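Local atomic coordinates of aminotransferase, class V family protein (Trichomonas vaginalis, PDB entry 5F8V), a protein that probably catalyses the pyridoxal-phosphate-dependent transamination between O-phospho-L-serine and 2-oxoglutarate, the second step of serine biosynthesis from 3-phosphoglycerate. Residues Gln52-Ala55 against Thr56-Arg60. Sequence-based numbering, arbitrary orientation.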
# COMPACT_ATOMS: atom_id res chain seq x y z
N GLN A 52 16.36 -0.52 -2.06
CA GLN A 52 15.46 0.40 -2.74
C GLN A 52 16.18 1.24 -3.77
O GLN A 52 15.63 1.49 -4.84
CB GLN A 52 14.75 1.31 -1.74
CG GLN A 52 13.69 2.17 -2.41
CD GLN A 52 12.77 2.84 -1.41
OE1 GLN A 52 12.31 2.21 -0.47
NE2 GLN A 52 12.46 4.11 -1.65
N LYS A 53 17.39 1.67 -3.44
CA LYS A 53 18.27 2.34 -4.39
C LYS A 53 18.47 1.46 -5.62
O LYS A 53 18.24 1.89 -6.74
CB LYS A 53 19.62 2.66 -3.73
CG LYS A 53 20.59 3.49 -4.56
CD LYS A 53 21.89 3.68 -3.77
CE LYS A 53 23.09 3.96 -4.67
NZ LYS A 53 24.38 3.68 -3.99
N GLU A 54 18.88 0.21 -5.37
CA GLU A 54 19.09 -0.77 -6.44
C GLU A 54 17.82 -0.99 -7.28
O GLU A 54 17.89 -0.97 -8.52
CB GLU A 54 19.57 -2.10 -5.84
CG GLU A 54 19.92 -3.17 -6.86
CD GLU A 54 20.21 -4.50 -6.20
OE1 GLU A 54 19.47 -5.48 -6.46
OE2 GLU A 54 21.18 -4.58 -5.43
N ALA A 55 16.68 -1.18 -6.62
CA ALA A 55 15.40 -1.38 -7.32
C ALA A 55 15.06 -0.20 -8.25
O ALA A 55 14.59 -0.40 -9.38
CB ALA A 55 14.28 -1.60 -6.32
N THR A 56 15.33 1.01 -7.78
CA THR A 56 15.07 2.22 -8.56
C THR A 56 15.97 2.28 -9.81
O THR A 56 15.49 2.53 -10.93
CB THR A 56 15.28 3.49 -7.70
OG1 THR A 56 14.47 3.40 -6.50
CG2 THR A 56 14.90 4.75 -8.47
N GLU A 57 17.26 2.07 -9.58
CA GLU A 57 18.26 2.03 -10.65
C GLU A 57 17.95 0.94 -11.67
O GLU A 57 18.04 1.16 -12.88
CB GLU A 57 19.68 1.84 -10.07
CG GLU A 57 20.28 3.10 -9.45
CD GLU A 57 21.46 2.83 -8.52
OE1 GLU A 57 22.01 1.71 -8.51
OE2 GLU A 57 21.85 3.76 -7.79
N ARG A 58 17.58 -0.24 -11.19
CA ARG A 58 17.32 -1.37 -12.09
C ARG A 58 16.13 -1.05 -13.01
O ARG A 58 16.18 -1.32 -14.21
CB ARG A 58 17.07 -2.66 -11.30
CG ARG A 58 17.13 -3.92 -12.15
CD ARG A 58 17.01 -5.19 -11.34
NE ARG A 58 17.98 -5.32 -10.25
CZ ARG A 58 19.24 -5.76 -10.34
NH1 ARG A 58 19.78 -6.15 -11.49
NH2 ARG A 58 19.98 -5.85 -9.23
N LEU A 59 15.09 -0.45 -12.45
CA LEU A 59 13.94 -0.03 -13.25
C LEU A 59 14.36 1.03 -14.26
O LEU A 59 13.88 1.01 -15.39
CB LEU A 59 12.83 0.50 -12.35
CG LEU A 59 11.53 0.94 -13.03
CD1 LEU A 59 10.89 -0.21 -13.80
CD2 LEU A 59 10.56 1.50 -11.99
N ARG A 60 15.23 1.95 -13.84
CA ARG A 60 15.75 2.96 -14.75
C ARG A 60 16.49 2.32 -15.92
O ARG A 60 16.31 2.75 -17.05
CB ARG A 60 16.64 4.00 -14.03
CG ARG A 60 17.17 5.09 -14.95
CD ARG A 60 18.02 6.14 -14.24
NE ARG A 60 17.30 6.84 -13.18
CZ ARG A 60 16.36 7.76 -13.35
NH1 ARG A 60 15.96 8.14 -14.56
NH2 ARG A 60 15.81 8.33 -12.29
O HOH W 1 13.30 5.13 -4.18
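Glu54 and Arg58, one helical turn apart, form an i to i+4 salt bridge. Glu54 OE1 lies 2.8 Å from Arg58 NH2. The oxygen sits at the edge of the guanidinium, in its plane, but the nitrogen meets the carboxylate from above, and the two planes stand 86° apart. Arg58 bends at its third torsion (chi3 -55°), which turns NH2 back to Glu54. Asn255 bonds to both groups, ND2 to Glu54 OE1 and OD1 to Arg58 NE, and Glu262 OE1 forms a salt bridge with Arg58 NH1.

Gln52 O has two donors on opposite faces of its plane, Thr56 N at 3.0 Å and Thr56 OG1 at 2.8 Å. The hydroxyl is placed for this by chi1 of -54°, beside its own backbone N. A water joins Thr56 OG1 to Gln52 NE2, while Gln52 OE1 accepts a hydrogen bond from Trp48 NE1. Regular alpha-helical bonds run from Glu57, Arg58 and Leu59 to Lys53, Glu54 and Ala55.

Lys53 NZ stays 4.6 Å from Glu57 OE2, despite opposite charges. The carboxylate lies instead against the lysine methylenes; Glu57 OE2 is 3.4 Å from Lys53 CE.

In helix 46-63, Gln52, Ala55 and Arg58 pack on helix 248-263, Thr56 and Leu59 on strand 69-75, an outermost strand within this chain of the seven-stranded mixed sheet characteristic of fold-type I pyridoxal-phosphate enzymes.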